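Local coordinates for putative uncharacterized protein ECU08_1170 (PDB 3Q87) that binds zinc and, in complex with the Mtq2 methyltransferase, probably acts as the activating subunit for methylation of the translation termination factor eRF1, at residues L56-L68 and E84-V96. Sequence-based numbering, arbitrary orientation.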
loop_
_atom_site.group_PDB
_atom_site.type_symbol
_atom_site.label_atom_id
_atom_site.label_comp_id
_atom_site.label_asym_id
_atom_site.label_seq_id
_atom_site.Cartn_x
_atom_site.Cartn_y
_atom_site.Cartn_z
ATOM N N LEU A 56 10.963 -4.255 16.847
ATOM C CA LEU A 56 10.808 -5.457 16.043
ATOM C C LEU A 56 11.633 -6.620 16.586
ATOM O O LEU A 56 11.146 -7.745 16.668
ATOM C CB LEU A 56 11.208 -5.185 14.592
ATOM C CG LEU A 56 10.146 -4.466 13.760
ATOM C CD1 LEU A 56 10.725 -3.962 12.435
ATOM C CD2 LEU A 56 8.966 -5.405 13.530
ATOM N N VAL A 57 12.887 -6.359 16.944
ATOM C CA VAL A 57 13.750 -7.443 17.409
ATOM C C VAL A 57 13.162 -8.095 18.657
ATOM O O VAL A 57 13.174 -9.316 18.802
ATOM C CB VAL A 57 15.183 -6.972 17.664
ATOM C CG1 VAL A 57 15.870 -7.881 18.672
ATOM C CG2 VAL A 57 15.957 -6.937 16.352
ATOM N N ASN A 58 12.620 -7.264 19.540
ATOM C CA ASN A 58 11.924 -7.744 20.725
ATOM C C ASN A 58 10.672 -8.542 20.383
ATOM O O ASN A 58 10.422 -9.590 20.970
ATOM C CB ASN A 58 11.542 -6.575 21.625
ATOM C CG ASN A 58 11.002 -7.030 22.950
ATOM O OD1 ASN A 58 11.519 -7.976 23.544
ATOM N ND2 ASN A 58 9.958 -6.364 23.430
ATOM N N SER A 59 9.882 -8.037 19.437
ATOM C CA SER A 59 8.669 -8.727 19.020
ATOM C C SER A 59 8.970 -10.100 18.423
ATOM O O SER A 59 8.165 -11.034 18.540
ATOM C CB SER A 59 7.896 -7.878 17.999
ATOM O OG SER A 59 7.422 -6.679 18.589
ATOM N N LEU A 60 10.122 -10.227 17.781
ATOM C CA LEU A 60 10.440 -11.471 17.090
ATOM C C LEU A 60 11.494 -12.315 17.807
ATOM O O LEU A 60 12.111 -13.184 17.196
ATOM C CB LEU A 60 10.887 -11.178 15.664
ATOM C CG LEU A 60 9.787 -10.654 14.746
ATOM C CD1 LEU A 60 10.395 -9.895 13.587
ATOM C CD2 LEU A 60 8.918 -11.814 14.257
ATOM N N ARG A 61 11.678 -12.080 19.101
ATOM C CA ARG A 61 12.743 -12.752 19.855
ATOM C C ARG A 61 12.603 -14.280 19.898
ATOM O O ARG A 61 13.600 -15.000 20.003
ATOM C CB ARG A 61 12.874 -12.164 21.266
ATOM C CG ARG A 61 11.679 -12.423 22.163
ATOM C CD ARG A 61 11.797 -11.664 23.473
ATOM N NE ARG A 61 10.655 -11.920 24.345
ATOM C CZ ARG A 61 9.510 -11.244 24.300
ATOM N NH1 ARG A 61 9.348 -10.260 23.422
ATOM N NH2 ARG A 61 8.524 -11.549 25.135
ATOM N N ASP A 62 11.371 -14.768 19.802
ATOM C CA ASP A 62 11.118 -16.203 19.728
ATOM C C ASP A 62 11.181 -16.752 18.294
ATOM O O ASP A 62 10.888 -17.924 18.051
ATOM C CB ASP A 62 9.770 -16.537 20.363
ATOM C CG ASP A 62 9.811 -16.473 21.874
ATOM O OD1 ASP A 62 8.772 -16.760 22.513
ATOM O OD2 ASP A 62 10.886 -16.137 22.422
ATOM N N PHE A 63 11.554 -15.904 17.344
ATOM C CA PHE A 63 11.766 -16.361 15.976
ATOM C C PHE A 63 13.252 -16.384 15.642
ATOM O O PHE A 63 13.927 -15.361 15.703
ATOM C CB PHE A 63 11.023 -15.474 14.985
ATOM C CG PHE A 63 11.359 -15.760 13.548
ATOM C CD1 PHE A 63 10.714 -16.780 12.860
ATOM C CD2 PHE A 63 12.312 -15.005 12.880
ATOM C CE1 PHE A 63 11.012 -17.043 11.531
ATOM C CE2 PHE A 63 12.614 -15.258 11.551
ATOM C CZ PHE A 63 11.962 -16.279 10.875
ATOM N N HIS A 64 13.758 -17.551 15.272
ATOM C CA HIS A 64 15.191 -17.702 15.067
ATOM C C HIS A 64 15.578 -17.908 13.607
ATOM O O HIS A 64 16.733 -18.194 13.305
ATOM C CB HIS A 64 15.713 -18.838 15.941
ATOM C CG HIS A 64 15.115 -18.848 17.312
ATOM N ND1 HIS A 64 15.521 -17.982 18.305
ATOM C CD2 HIS A 64 14.117 -19.592 17.843
ATOM C CE1 HIS A 64 14.811 -18.205 19.395
ATOM N NE2 HIS A 64 13.951 -19.178 19.143
ATOM N N GLY A 65 14.617 -17.741 12.705
ATOM C CA GLY A 65 14.877 -17.914 11.284
ATOM C C GLY A 65 15.826 -16.867 10.743
ATOM O O GLY A 65 16.522 -17.091 9.750
ATOM N N ARG A 66 15.842 -15.712 11.399
ATOM C CA ARG A 66 16.727 -14.619 11.028
ATOM C C ARG A 66 16.954 -13.773 12.276
ATOM O O ARG A 66 16.150 -13.819 13.205
ATOM C CB ARG A 66 16.100 -13.792 9.913
ATOM C CG ARG A 66 17.090 -13.308 8.873
ATOM C CD ARG A 66 16.376 -12.767 7.649
ATOM N NE ARG A 66 15.663 -13.807 6.910
ATOM C CZ ARG A 66 16.132 -14.409 5.818
ATOM N NH1 ARG A 66 17.323 -14.083 5.335
ATOM N NH2 ARG A 66 15.405 -15.339 5.207
ATOM N N GLU A 67 18.047 -13.019 12.320
ATOM C CA GLU A 67 18.407 -12.324 13.555
ATOM C C GLU A 67 19.173 -11.015 13.349
ATOM O O GLU A 67 19.903 -10.855 12.372
ATOM C CB GLU A 67 19.213 -13.255 14.469
ATOM C CG GLU A 67 18.590 -14.638 14.668
ATOM C CD GLU A 67 18.930 -15.256 16.014
ATOM O OE1 GLU A 67 20.088 -15.109 16.464
ATOM O OE2 GLU A 67 18.036 -15.892 16.621
ATOM N N LEU A 68 18.984 -10.082 14.281
ATOM C CA LEU A 68 19.773 -8.851 14.332
ATOM C C LEU A 68 20.469 -8.751 15.677
ATOM O O LEU A 68 20.111 -9.454 16.619
ATOM C CB LEU A 68 18.900 -7.614 14.142
ATOM C CG LEU A 68 18.432 -7.271 12.732
ATOM C CD1 LEU A 68 17.709 -5.933 12.766
ATOM C CD2 LEU A 68 19.607 -7.239 11.750
ATOM N N GLU A 84 22.584 -4.220 4.357
ATOM C CA GLU A 84 22.465 -5.595 3.890
ATOM C C GLU A 84 21.796 -6.454 4.961
ATOM O O GLU A 84 20.933 -7.283 4.660
ATOM C CB GLU A 84 23.837 -6.170 3.516
ATOM C CG GLU A 84 24.704 -5.238 2.663
ATOM C CD GLU A 84 25.279 -4.062 3.451
ATOM O OE1 GLU A 84 25.749 -4.270 4.595
ATOM O OE2 GLU A 84 25.266 -2.928 2.922
ATOM N N LYS A 85 22.186 -6.244 6.214
ATOM C CA LYS A 85 21.636 -7.020 7.315
ATOM C C LYS A 85 20.237 -6.543 7.691
ATOM O O LYS A 85 19.382 -7.344 8.062
ATOM C CB LYS A 85 22.578 -6.974 8.523
ATOM C CG LYS A 85 23.754 -7.918 8.380
ATOM C CD LYS A 85 24.988 -7.453 9.140
ATOM C CE LYS A 85 26.197 -8.306 8.757
ATOM N NZ LYS A 85 27.489 -7.746 9.242
ATOM N N ILE A 86 20.010 -5.238 7.594
ATOM C CA ILE A 86 18.699 -4.668 7.873
ATOM C C ILE A 86 17.664 -5.164 6.853
ATOM O O ILE A 86 16.623 -5.714 7.229
ATOM C CB ILE A 86 18.765 -3.127 7.882
ATOM C CG1 ILE A 86 19.834 -2.654 8.870
ATOM C CG2 ILE A 86 17.415 -2.517 8.234
ATOM C CD1 ILE A 86 19.708 -3.259 10.254
ATOM N N LYS A 87 17.964 -4.978 5.568
ATOM C CA LYS A 87 17.113 -5.463 4.479
ATOM C C LYS A 87 16.755 -6.926 4.673
ATOM O O LYS A 87 15.630 -7.347 4.420
ATOM C CB LYS A 87 17.845 -5.351 3.146
ATOM C CG LYS A 87 17.813 -4.000 2.458
ATOM C CD LYS A 87 18.641 -4.093 1.171
ATOM C CE LYS A 87 18.878 -2.748 0.508
ATOM N NZ LYS A 87 17.739 -2.315 -0.344
ATOM N N GLU A 88 17.737 -7.711 5.090
ATOM C CA GLU A 88 17.545 -9.137 5.265
ATOM C C GLU A 88 16.534 -9.400 6.382
ATOM O O GLU A 88 15.717 -10.315 6.298
ATOM C CB GLU A 88 18.893 -9.782 5.588
ATOM C CG GLU A 88 18.909 -11.298 5.583
ATOM C CD GLU A 88 20.319 -11.852 5.727
ATOM O OE1 GLU A 88 21.242 -11.304 5.082
ATOM O OE2 GLU A 88 20.498 -12.831 6.485
ATOM N N PHE A 89 16.594 -8.595 7.436
ATOM C CA PHE A 89 15.648 -8.727 8.535
ATOM C C PHE A 89 14.266 -8.203 8.116
ATOM O O PHE A 89 13.249 -8.832 8.386
ATOM C CB PHE A 89 16.172 -7.967 9.762
ATOM C CG PHE A 89 15.330 -8.132 11.008
ATOM C CD1 PHE A 89 15.435 -9.271 11.791
ATOM C CD2 PHE A 89 14.467 -7.118 11.418
ATOM C CE1 PHE A 89 14.680 -9.415 12.948
ATOM C CE2 PHE A 89 13.708 -7.251 12.575
ATOM C CZ PHE A 89 13.813 -8.405 13.341
ATOM N N LEU A 90 14.243 -7.071 7.428
ATOM C CA LEU A 90 12.977 -6.388 7.155
ATOM C C LEU A 90 12.216 -6.999 5.973
ATOM O O LEU A 90 10.993 -6.872 5.874
ATOM C CB LEU A 90 13.212 -4.891 6.947
ATOM C CG LEU A 90 13.676 -4.087 8.172
ATOM C CD1 LEU A 90 13.978 -2.637 7.809
ATOM C CD2 LEU A 90 12.654 -4.137 9.312
ATOM N N PHE A 91 12.942 -7.673 5.088
ATOM C CA PHE A 91 12.345 -8.257 3.898
ATOM C C PHE A 91 12.398 -9.765 3.946
ATOM O O PHE A 91 11.723 -10.437 3.176
ATOM C CB PHE A 91 13.058 -7.760 2.634
ATOM C CG PHE A 91 12.716 -6.346 2.262
ATOM C CD1 PHE A 91 11.654 -6.075 1.406
ATOM C CD2 PHE A 91 13.449 -5.282 2.773
ATOM C CE1 PHE A 91 11.329 -4.769 1.070
ATOM C CE2 PHE A 91 13.128 -3.975 2.445
ATOM C CZ PHE A 91 12.069 -3.718 1.589
ATOM N N GLY A 92 13.213 -10.297 4.851
ATOM C CA GLY A 92 13.474 -11.723 4.887
ATOM C C GLY A 92 12.656 -12.475 5.916
ATOM O O GLY A 92 12.861 -13.666 6.132
ATOM N N ILE A 93 11.727 -11.776 6.557
ATOM C CA ILE A 93 10.818 -12.413 7.497
ATOM C C ILE A 93 9.386 -12.074 7.144
ATOM O O ILE A 93 9.090 -10.948 6.762
ATOM C CB ILE A 93 11.057 -11.924 8.932
ATOM C CG1 ILE A 93 12.499 -12.197 9.365
ATOM C CG2 ILE A 93 10.069 -12.585 9.884
ATOM C CD1 ILE A 93 12.829 -11.646 10.743
ATOM N N ASP A 94 8.494 -13.041 7.313
ATOM C CA ASP A 94 7.080 -12.809 7.091
ATOM C C ASP A 94 6.259 -13.242 8.304
ATOM O O ASP A 94 6.245 -14.421 8.674
ATOM C CB ASP A 94 6.615 -13.568 5.850
ATOM C CG ASP A 94 5.147 -13.345 5.557
ATOM O OD1 ASP A 94 4.741 -12.162 5.438
ATOM O OD2 ASP A 94 4.404 -14.347 5.440
ATOM N N VAL A 95 5.585 -12.286 8.931
ATOM C CA VAL A 95 4.694 -12.607 10.029
ATOM C C VAL A 95 3.398 -13.111 9.419
ATOM O O VAL A 95 2.720 -12.371 8.703
ATOM C CB VAL A 95 4.404 -11.373 10.923
ATOM C CG1 VAL A 95 3.460 -11.741 12.056
ATOM C CG2 VAL A 95 5.687 -10.804 11.478
ATOM N N VAL A 96 3.056 -14.371 9.674
ATOM C CA VAL A 96 1.824 -14.905 9.120
ATOM C C VAL A 96 0.677 -14.703 10.107
ATOM O O VAL A 96 -0.447 -14.427 9.709
ATOM C CB VAL A 96 1.949 -16.398 8.679
ATOM C CG1 VAL A 96 3.289 -16.655 7.988
ATOM C CG2 VAL A 96 1.812 -17.296 9.853
#
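The ring of F89 leaves helix 84-91 and enters a pocket walled by the end of helix 42-59 and by the chain that loops back at L68. L68 lies over one face of the ring: its CD1 sits 4.0 Å from the centroid of the F89 ring, 24° off the normal, a CH-pi contact shifted toward the rim at CG and CD2. The ring edge meets L56, whose CB is 3.8 Å from F89 CE2. L56 CD1 touches L90 CD2, the two leucines crossing at about a right angle. L60 CD1 comes within 3.7 Å of F89 CZ, with V57 CG2 also near this end of the ring. With CG anti to the backbone N (chi1 -175°), the F89 ring is carried out between L68 and L56.

A second apolar cluster forms round I93 at the start of strand 93-96. Its CD1 meets L60 CD1 tip to tip and also packs 3.7 Å from F63 CE2, while I93 CG2 lies over one face of the F63 ring.

R66 packs against E88 and G92 and also touches S29 of strand 26-29. Bent at chi3 (-67°), its chain brings one guanidinium face over G92 CA and directs NE to G92 O, 2.9 Å away in a weak, strongly bent bond. NH1 points toward E88, with OE2 at 3.6 Å, a long salt bridge in which the guanidinium and carboxylate planes are nearly perpendicular.

The contact thus fastens helix 84-91 and the following strand to the end of helix 42-59 and the loop that leaves it, in the Trm112-like fold, away from the zinc site. Cohesion rests mainly on apolar side chains round F89 and I93, backed by the R66 chain, whose weak or long polar links probably add little directional hold.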